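Local coordinates for E2A dna-binding protein (Human adenovirus 5, PDB 2WB0) that binds single-stranded DNA and, by forming multimers, unwinds the template without ATP during the elongation phase of adenovirus strand-displacement replication, at residues S6-G11 and N31-P36; Y22-D27 and V39-A44; Q80-V85 and E316-L321. All coordinates share one frame; numbering follows the deposited sequence.

Contact 1: residues S6-G11 and N31-P36; sequences SAWEKG and NFKLLP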
loop_
_atom_site.group_PDB
_atom_site.type_symbol
_atom_site.label_atom_id
_atom_site.label_comp_id
_atom_site.label_asym_id
_atom_site.label_seq_id
_atom_site.Cartn_x
_atom_site.Cartn_y
_atom_site.Cartn_z
ATOM N N SER A 6 -19.641 -24.353 14.083
ATOM C CA SER A 6 -19.423 -23.581 12.845
ATOM C C SER A 6 -18.230 -22.608 13.039
ATOM O O SER A 6 -18.060 -22.032 14.091
ATOM C CB SER A 6 -20.716 -22.824 12.404
ATOM O OG SER A 6 -21.071 -21.713 13.269
ATOM N N ALA A 7 -17.405 -22.497 12.006
ATOM C CA ALA A 7 -16.356 -21.487 11.933
ATOM C C ALA A 7 -16.866 -20.060 12.277
ATOM O O ALA A 7 -16.276 -19.338 13.134
ATOM C CB ALA A 7 -15.781 -21.556 10.594
ATOM N N TRP A 8 -18.005 -19.667 11.684
ATOM C CA TRP A 8 -18.619 -18.388 12.024
ATOM C C TRP A 8 -18.840 -18.162 13.522
ATOM O O TRP A 8 -18.446 -17.105 14.075
ATOM C CB TRP A 8 -19.916 -18.160 11.217
ATOM C CG TRP A 8 -20.494 -16.776 11.370
ATOM C CD1 TRP A 8 -20.236 -15.694 10.543
ATOM C CD2 TRP A 8 -21.420 -16.322 12.351
ATOM N NE1 TRP A 8 -20.959 -14.613 10.958
ATOM C CE2 TRP A 8 -21.693 -14.961 12.061
ATOM C CE3 TRP A 8 -22.062 -16.926 13.456
ATOM C CZ2 TRP A 8 -22.572 -14.202 12.807
ATOM C CZ3 TRP A 8 -22.942 -16.148 14.224
ATOM C CH2 TRP A 8 -23.169 -14.803 13.920
ATOM N N GLU A 9 -19.419 -19.137 14.235
ATOM C CA GLU A 9 -19.599 -18.915 15.649
ATOM C C GLU A 9 -18.222 -18.806 16.396
ATOM O O GLU A 9 -18.094 -18.055 17.311
ATOM C CB GLU A 9 -20.456 -20.040 16.280
ATOM C CG GLU A 9 -21.971 -19.897 16.060
ATOM C CD GLU A 9 -22.744 -21.105 16.684
ATOM O OE1 GLU A 9 -22.621 -22.225 16.116
ATOM O OE2 GLU A 9 -23.402 -20.909 17.737
ATOM N N LYS A 10 -17.235 -19.570 15.965
ATOM C CA LYS A 10 -15.922 -19.569 16.633
ATOM C C LYS A 10 -15.264 -18.175 16.427
ATOM O O LYS A 10 -14.830 -17.524 17.395
ATOM C CB LYS A 10 -15.075 -20.674 16.062
ATOM C CG LYS A 10 -13.613 -20.587 16.469
ATOM C CD LYS A 10 -12.842 -21.777 16.045
ATOM C CE LYS A 10 -11.516 -21.814 16.792
ATOM N NZ LYS A 10 -10.605 -22.640 15.973
ATOM N N GLY A 11 -15.280 -17.687 15.179
ATOM C CA GLY A 11 -14.884 -16.293 14.852
ATOM C C GLY A 11 -15.580 -15.270 15.695
ATOM O O GLY A 11 -14.940 -14.338 16.262
ATOM N N ASN A 31 -23.674 -4.760 16.422
ATOM C CA ASN A 31 -23.902 -4.961 15.008
ATOM C C ASN A 31 -22.865 -5.801 14.307
ATOM O O ASN A 31 -23.095 -6.209 13.181
ATOM C CB ASN A 31 -24.094 -3.626 14.326
ATOM C CG ASN A 31 -25.340 -2.937 14.806
ATOM O OD1 ASN A 31 -25.342 -1.719 15.070
ATOM N ND2 ASN A 31 -26.413 -3.719 14.969
ATOM N N PHE A 32 -21.735 -6.092 14.960
ATOM C CA PHE A 32 -20.707 -6.897 14.295
ATOM C C PHE A 32 -21.182 -8.343 13.995
ATOM O O PHE A 32 -21.728 -9.027 14.882
ATOM C CB PHE A 32 -19.458 -6.924 15.184
ATOM C CG PHE A 32 -18.301 -7.604 14.559
ATOM C CD1 PHE A 32 -17.505 -6.912 13.623
ATOM C CD2 PHE A 32 -17.983 -8.913 14.889
ATOM C CE1 PHE A 32 -16.425 -7.545 13.023
ATOM C CE2 PHE A 32 -16.890 -9.553 14.313
ATOM C CZ PHE A 32 -16.105 -8.869 13.376
ATOM N N LYS A 33 -20.921 -8.833 12.788
ATOM C CA LYS A 33 -21.375 -10.159 12.314
ATOM C C LYS A 33 -20.264 -10.873 11.559
ATOM O O LYS A 33 -20.512 -11.796 10.779
ATOM C CB LYS A 33 -22.618 -10.033 11.389
ATOM C CG LYS A 33 -23.914 -9.533 12.043
ATOM C CD LYS A 33 -24.371 -10.398 13.277
ATOM C CE LYS A 33 -25.726 -9.863 13.845
ATOM N NZ LYS A 33 -26.279 -10.843 14.971
ATOM N N LEU A 34 -19.016 -10.480 11.825
ATOM C CA LEU A 34 -17.860 -11.101 11.186
ATOM C C LEU A 34 -17.956 -11.068 9.648
ATOM O O LEU A 34 -17.452 -11.936 8.985
ATOM C CB LEU A 34 -17.746 -12.533 11.685
ATOM C CG LEU A 34 -16.438 -13.186 12.108
ATOM C CD1 LEU A 34 -16.274 -14.673 11.588
ATOM C CD2 LEU A 34 -15.173 -12.364 12.073
ATOM N N LEU A 35 -18.620 -10.065 9.088
ATOM C CA LEU A 35 -18.784 -9.994 7.655
ATOM C C LEU A 35 -17.609 -9.245 7.027
ATOM O O LEU A 35 -16.986 -8.431 7.700
ATOM C CB LEU A 35 -20.054 -9.212 7.360
ATOM C CG LEU A 35 -21.404 -9.910 7.066
ATOM C CD1 LEU A 35 -21.460 -11.388 6.868
ATOM C CD2 LEU A 35 -22.586 -9.329 7.737
ATOM N N PRO A 36 -17.340 -9.506 5.744
ATOM C CA PRO A 36 -16.055 -9.044 5.195
ATOM C C PRO A 36 -15.877 -7.518 5.197
ATOM O O PRO A 36 -14.766 -7.069 5.378
ATOM C CB PRO A 36 -16.040 -9.615 3.776
ATOM C CG PRO A 36 -17.259 -10.474 3.580
ATOM C CD PRO A 36 -18.015 -10.507 4.889
#
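In the N-terminal helical part of the adenovirus DNA-binding protein, the first turn of helix 7-21 is tied to the loop between helix 26-31 and helix 40-53 by Trp-8, Gly-11, Lys-33 and Leu-34. The one hydrogen bond across the gap runs from the indole N-H to a backbone carbonyl: Trp-8 NE1 lies 2.9 Å from Lys-33 O. The bond is bent, with an angle of 145° at the hydrogen. The acceptor sits at the indole edge, 21° out of the ring plane, while the nitrogen stands above the carbonyl plane rather than on a lone pair. Trp-8 reaches the loop because its CG is anti to the backbone N (chi1 -172°), which swings the indole off the helix. Its six-membered ring lies beside the aliphatic part of Lys-33, with CZ2 4.2 Å from Lys-33 CD. Leu-34 runs past the indole in the opposite direction; its CB approaches Trp-8 NE1 to 3.9 Å, and its branched end continues toward the helix backbone. The side chain of Gln-38 bonds to the backbone of Asn-31, Lys-33 and Leu-35 in this loop. Ser-6 is the N-cap of helix 7-21: its OG accepts from Glu-9 N at 3.2 Å, so the turn that presents Trp-8 is capped. Leu-34 also touches Met-12 and Val-85. Gly-11 offers no side chain here, and the leucine methyl comes directly against the helix backbone, Leu-34 CD1 lying 3.9 Å from Gly-11 CA.

Contact 2: residues Y22-D27 and V39-A44; sequences YHVDND and VEALAA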
loop_
_atom_site.group_PDB
_atom_site.type_symbol
_atom_site.label_atom_id
_atom_site.label_comp_id
_atom_site.label_asym_id
_atom_site.label_seq_id
_atom_site.Cartn_x
_atom_site.Cartn_y
_atom_site.Cartn_z
ATOM N N TYR A 22 -11.300 -4.632 24.917
ATOM C CA TYR A 22 -10.869 -3.302 24.499
ATOM C C TYR A 22 -11.962 -2.241 24.469
ATOM O O TYR A 22 -11.769 -1.152 23.911
ATOM C CB TYR A 22 -10.014 -3.379 23.230
ATOM C CG TYR A 22 -8.758 -4.201 23.481
ATOM C CD1 TYR A 22 -7.621 -3.621 24.090
ATOM C CD2 TYR A 22 -8.712 -5.541 23.137
ATOM C CE1 TYR A 22 -6.485 -4.391 24.333
ATOM C CE2 TYR A 22 -7.612 -6.307 23.352
ATOM C CZ TYR A 22 -6.498 -5.736 23.953
ATOM O OH TYR A 22 -5.422 -6.554 24.125
ATOM N N HIS A 23 -13.102 -2.551 25.113
ATOM C CA HIS A 23 -14.173 -1.573 25.349
ATOM C C HIS A 23 -14.617 -0.896 24.070
ATOM O O HIS A 23 -14.733 0.334 24.019
ATOM C CB HIS A 23 -13.723 -0.537 26.404
ATOM C CG HIS A 23 -13.082 -1.176 27.594
ATOM N ND1 HIS A 23 -13.808 -1.904 28.523
ATOM C CD2 HIS A 23 -11.777 -1.273 27.967
ATOM C CE1 HIS A 23 -12.981 -2.391 29.435
ATOM N NE2 HIS A 23 -11.744 -2.032 29.117
ATOM N N VAL A 24 -14.828 -1.686 23.009
ATOM C CA VAL A 24 -15.303 -1.043 21.790
ATOM C C VAL A 24 -16.762 -0.614 21.948
ATOM O O VAL A 24 -17.545 -1.296 22.632
ATOM C CB VAL A 24 -14.892 -1.759 20.430
ATOM C CG1 VAL A 24 -13.956 -2.920 20.631
ATOM C CG2 VAL A 24 -16.080 -2.052 19.478
ATOM N N ASP A 25 -17.089 0.522 21.323
ATOM C CA ASP A 25 -18.428 1.110 21.300
ATOM C C ASP A 25 -19.593 0.095 21.219
ATOM O O ASP A 25 -19.513 -0.896 20.487
ATOM C CB ASP A 25 -18.504 2.024 20.090
ATOM C CG ASP A 25 -19.900 2.438 19.793
ATOM O OD1 ASP A 25 -20.401 3.296 20.533
ATOM O OD2 ASP A 25 -20.524 1.867 18.862
ATOM N N ASN A 26 -20.691 0.341 21.925
ATOM C CA ASN A 26 -21.647 -0.759 22.088
ATOM C C ASN A 26 -22.387 -1.098 20.787
ATOM O O ASN A 26 -22.691 -2.267 20.530
ATOM C CB ASN A 26 -22.659 -0.485 23.195
ATOM C CG ASN A 26 -22.058 -0.556 24.580
ATOM O OD1 ASN A 26 -22.348 0.302 25.394
ATOM N ND2 ASN A 26 -21.231 -1.573 24.860
ATOM N N ASP A 27 -22.689 -0.077 20.004
ATOM C CA ASP A 27 -23.342 -0.300 18.736
ATOM C C ASP A 27 -22.469 -1.093 17.776
ATOM O O ASP A 27 -22.939 -2.052 17.135
ATOM C CB ASP A 27 -23.813 1.017 18.146
ATOM C CG ASP A 27 -24.991 1.621 18.956
ATOM O OD1 ASP A 27 -25.543 0.915 19.852
ATOM O OD2 ASP A 27 -25.341 2.793 18.687
ATOM N N VAL A 39 -15.105 -3.785 9.269
ATOM C CA VAL A 39 -13.728 -3.551 9.741
ATOM C C VAL A 39 -13.614 -2.500 10.864
ATOM O O VAL A 39 -12.698 -2.581 11.703
ATOM C CB VAL A 39 -12.783 -3.168 8.581
ATOM C CG1 VAL A 39 -11.386 -2.808 9.165
ATOM C CG2 VAL A 39 -12.678 -4.304 7.566
ATOM N N GLU A 40 -14.579 -1.600 10.925
ATOM C CA GLU A 40 -14.611 -0.526 11.925
ATOM C C GLU A 40 -14.457 -1.018 13.352
ATOM O O GLU A 40 -13.654 -0.461 14.105
ATOM C CB GLU A 40 -15.860 0.330 11.817
ATOM C CG GLU A 40 -15.839 1.535 12.799
ATOM C CD GLU A 40 -16.947 2.567 12.559
ATOM O OE1 GLU A 40 -16.916 3.625 13.259
ATOM O OE2 GLU A 40 -17.863 2.336 11.719
ATOM N N ALA A 41 -15.213 -2.038 13.746
ATOM C CA ALA A 41 -15.082 -2.565 15.130
ATOM C C ALA A 41 -13.682 -3.181 15.446
ATOM O O ALA A 41 -13.156 -3.062 16.554
ATOM C CB ALA A 41 -16.204 -3.554 15.425
ATOM N N LEU A 42 -13.053 -3.768 14.450
ATOM C CA LEU A 42 -11.762 -4.355 14.625
ATOM C C LEU A 42 -10.688 -3.240 14.614
ATOM O O LEU A 42 -9.691 -3.303 15.365
ATOM C CB LEU A 42 -11.510 -5.400 13.540
ATOM C CG LEU A 42 -12.590 -6.478 13.498
ATOM C CD1 LEU A 42 -12.304 -7.506 12.415
ATOM C CD2 LEU A 42 -12.591 -7.171 14.894
ATOM N N ALA A 43 -10.905 -2.223 13.807
ATOM C CA ALA A 43 -10.022 -1.055 13.838
ATOM C C ALA A 43 -10.115 -0.354 15.230
ATOM O O ALA A 43 -9.111 0.149 15.748
ATOM C CB ALA A 43 -10.422 -0.087 12.731
ATOM N N ALA A 44 -11.314 -0.346 15.820
ATOM C CA ALA A 44 -11.516 0.247 17.166
ATOM C C ALA A 44 -10.780 -0.560 18.253
ATOM O O ALA A 44 -10.187 0.013 19.179
ATOM C CB ALA A 44 -12.987 0.408 17.464
#
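Val-24 leans from the connection between helices 7-21 and 26-31 onto the start of helix 40-53, and its CB already makes contact, 4.1 Å from Ala-44 CB. This is the closest approach of the two segments, methyl against branch point, at the place where their backbones also come nearest, with the CA atoms of Val-24 and Ala-44 6.1 Å apart. From CB the side chain forks over the helix surface. One branch, CG1, comes to 4.2 Å from the backbone carbonyl of Ala-41, lying against Ala-41 O by plain van der Waals packing. The other branch, CG2, meets the methyl of the same residue, 4.3 Å from Ala-41 CB. The valine thus spans one turn of helix 40-53, across two alanines three residues apart whose small side chains let the connection lie close to the helix. That connection is a tight link between two helices: His-23, with positive phi, is the C-prime residue of a Schellman motif ending helix 7-21, and Asp-25 is the N-cap of helix 26-31, its OD2 accepting from Leu-28 N. Val-24 sits between these two signals, its CB directed at helix 40-53. Met-19 of helix 7-21 touches both Val-24 and Ala-41. Val-45 and Lys-29 pack on the valine as well, while Leu-28 of helix 26-31 lies on Ala-41.

Contact 3: residues Q80-V85 and E316-L321; sequences QSFAEV and ENFTEL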
loop_
_atom_site.group_PDB
_atom_site.type_symbol
_atom_site.label_atom_id
_atom_site.label_comp_id
_atom_site.label_asym_id
_atom_site.label_seq_id
_atom_site.Cartn_x
_atom_site.Cartn_y
_atom_site.Cartn_z
ATOM N N GLN A 80 -10.242 -14.378 10.870
ATOM C CA GLN A 80 -10.725 -15.314 9.859
ATOM C C GLN A 80 -9.878 -16.597 9.821
ATOM O O GLN A 80 -10.430 -17.720 9.827
ATOM C CB GLN A 80 -10.736 -14.624 8.482
ATOM C CG GLN A 80 -11.857 -13.609 8.382
ATOM C CD GLN A 80 -11.933 -12.971 6.959
ATOM O OE1 GLN A 80 -11.173 -13.335 6.066
ATOM N NE2 GLN A 80 -12.850 -12.023 6.783
ATOM N N SER A 81 -8.546 -16.447 9.764
ATOM C CA SER A 81 -7.653 -17.589 9.844
ATOM C C SER A 81 -7.877 -18.422 11.129
ATOM O O SER A 81 -8.007 -19.623 11.023
ATOM C CB SER A 81 -6.171 -17.200 9.648
ATOM O OG SER A 81 -5.972 -16.451 8.409
ATOM N N PHE A 82 -7.962 -17.782 12.300
ATOM C CA PHE A 82 -8.168 -18.479 13.578
ATOM C C PHE A 82 -9.421 -19.372 13.483
ATOM O O PHE A 82 -9.389 -20.606 13.780
ATOM C CB PHE A 82 -8.342 -17.479 14.702
ATOM C CG PHE A 82 -8.798 -18.074 16.020
ATOM C CD1 PHE A 82 -7.910 -18.825 16.815
ATOM C CD2 PHE A 82 -10.035 -17.761 16.539
ATOM C CE1 PHE A 82 -8.309 -19.333 18.047
ATOM C CE2 PHE A 82 -10.457 -18.269 17.803
ATOM C CZ PHE A 82 -9.587 -19.049 18.553
ATOM N N ALA A 83 -10.515 -18.708 13.103
ATOM C CA ALA A 83 -11.863 -19.329 13.009
ATOM C C ALA A 83 -12.060 -20.285 11.822
ATOM O O ALA A 83 -13.036 -21.043 11.787
ATOM C CB ALA A 83 -12.873 -18.245 12.940
ATOM N N GLU A 84 -11.166 -20.214 10.856
ATOM C CA GLU A 84 -11.313 -20.869 9.571
ATOM C C GLU A 84 -12.559 -20.418 8.799
ATOM O O GLU A 84 -13.278 -21.251 8.178
ATOM C CB GLU A 84 -11.290 -22.385 9.750
ATOM C CG GLU A 84 -10.069 -22.863 10.566
ATOM C CD GLU A 84 -9.909 -24.361 10.432
ATOM O OE1 GLU A 84 -10.364 -25.079 11.340
ATOM O OE2 GLU A 84 -9.408 -24.805 9.386
ATOM N N VAL A 85 -12.831 -19.115 8.850
ATOM C CA VAL A 85 -13.825 -18.550 7.983
ATOM C C VAL A 85 -13.162 -17.836 6.827
ATOM O O VAL A 85 -12.190 -17.158 7.047
ATOM C CB VAL A 85 -14.932 -17.713 8.697
ATOM C CG1 VAL A 85 -14.937 -17.832 10.189
ATOM C CG2 VAL A 85 -15.116 -16.236 8.128
ATOM N N GLU A 316 -0.984 -11.022 22.650
ATOM C CA GLU A 316 -1.443 -10.660 23.966
ATOM C C GLU A 316 -2.842 -11.221 24.217
ATOM O O GLU A 316 -3.360 -11.086 25.318
ATOM C CB GLU A 316 -1.439 -9.136 24.197
ATOM C CG GLU A 316 -0.021 -8.515 24.101
ATOM C CD GLU A 316 0.017 -7.003 24.146
ATOM O OE1 GLU A 316 -1.014 -6.340 24.388
ATOM O OE2 GLU A 316 1.132 -6.466 23.952
ATOM N N ASN A 317 -3.426 -11.881 23.220
ATOM C CA ASN A 317 -4.811 -12.372 23.386
ATOM C C ASN A 317 -5.041 -13.820 23.085
ATOM O O ASN A 317 -6.038 -14.378 23.531
ATOM C CB ASN A 317 -5.760 -11.520 22.569
ATOM C CG ASN A 317 -5.863 -10.154 23.100
ATOM O OD1 ASN A 317 -5.169 -9.232 22.668
ATOM N ND2 ASN A 317 -6.711 -9.987 24.046
ATOM N N PHE A 318 -4.125 -14.409 22.327
ATOM C CA PHE A 318 -4.194 -15.778 21.874
ATOM C C PHE A 318 -2.837 -16.350 22.064
ATOM O O PHE A 318 -1.843 -15.607 22.088
ATOM C CB PHE A 318 -4.653 -15.882 20.399
ATOM C CG PHE A 318 -6.005 -15.302 20.177
ATOM C CD1 PHE A 318 -6.155 -13.933 19.914
ATOM C CD2 PHE A 318 -7.154 -16.087 20.314
ATOM C CE1 PHE A 318 -7.425 -13.332 19.777
ATOM C CE2 PHE A 318 -8.415 -15.498 20.175
ATOM C CZ PHE A 318 -8.551 -14.114 19.882
ATOM N N THR A 319 -2.745 -17.672 22.210
ATOM C CA THR A 319 -1.409 -18.216 22.470
ATOM C C THR A 319 -0.655 -18.718 21.221
ATOM O O THR A 319 0.560 -18.864 21.285
ATOM C CB THR A 319 -1.409 -19.242 23.658
ATOM O OG1 THR A 319 -1.913 -20.482 23.185
ATOM C CG2 THR A 319 -2.312 -18.719 24.851
ATOM N N GLU A 320 -1.344 -18.971 20.099
ATOM C CA GLU A 320 -0.675 -19.157 18.791
ATOM C C GLU A 320 -1.191 -18.114 17.798
ATOM O O GLU A 320 -2.321 -17.619 17.939
ATOM C CB GLU A 320 -0.943 -20.510 18.146
ATOM C CG GLU A 320 0.124 -21.505 18.389
ATOM C CD GLU A 320 -0.346 -22.462 19.425
ATOM O OE1 GLU A 320 0.228 -22.481 20.538
ATOM O OE2 GLU A 320 -1.342 -23.166 19.136
ATOM N N LEU A 321 -0.346 -17.799 16.819
ATOM C CA LEU A 321 -0.698 -16.866 15.740
ATOM C C LEU A 321 -1.102 -17.796 14.592
ATOM O O LEU A 321 -0.331 -18.620 14.215
ATOM C CB LEU A 321 0.564 -16.106 15.291
ATOM C CG LEU A 321 0.667 -14.699 14.693
ATOM C CD1 LEU A 321 1.558 -14.621 13.436
ATOM C CD2 LEU A 321 -0.617 -13.867 14.636
#
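The backbones of Phe-82, in the last turn of helix 64-83, and of the irregular segment 316-321 stay well apart, the nearest pair of CA atoms, those of Phe-82 and Leu-321, being 7.9 Å from each other. Two phenylalanine rings bridge the gap, and no hydrogen bond crosses it. Phe-82 projects from the helix with its CG anti to the backbone N (chi1 170°), whereas Phe-318 holds its CG anti to the carbonyl carbon (chi1 -60°); from these starting points the side chains cross at about a right angle. The rings form an edge-to-face pair in which Phe-318 supplies the edge and Phe-82 the face. Their centroids are 5.1 Å apart and the planes are inclined at 55°, well short of a perpendicular T. The leading atom, Phe-318 CE2, stands 4.1 Å above the plane of the Phe-82 ring, displaced toward its rim, and its closest partner there is Phe-82 CZ. Beside it, Phe-318 CD2 comes to 4.1 Å from Phe-82 CE1, so one side of the Phe-318 ring follows the outer end of its neighbour.

Both aromatics have further partners. Lys-10 of helix 7-21 makes a cation-pi contact with the Phe-82 ring and bonds through NZ to Phe-82 O, while Phe-318 stacks on Trp-314 of helix 300-315 and touches Leu-18. Immediately beyond Phe-82, the helix closes in a Schellman motif: Glu-84, with positive phi, is its C-prime residue, and Val-85 N bonds to Gln-80 O at 2.9 Å. The chain leaving helix 300-315 is thus joined to the N-terminal helical region by an edge-to-face aromatic pair at the C-terminal end of helix 64-83.

Overall arrangement
All three contacts lie on the same side of the chain's centre, away from the zinc sites. Contacts 1 and 2 interlace along the sequence and join neighbouring parts of the N-terminal helical region, Phe-32 of the first packing on Ala-41 and Leu-42 of the second. Contact 2 is a buried fit of small apolar side chains with no hydrogen bond across it. Contact 1 is half exposed and adds a polar bond to its packing. Contact 3 lies at the surface, relies on aromatic rings and brings together segments over 200 residues apart. Helix 7-21 ties it to contact 1, Ala-7 and Gly-11 lying against the end of helix 64-83.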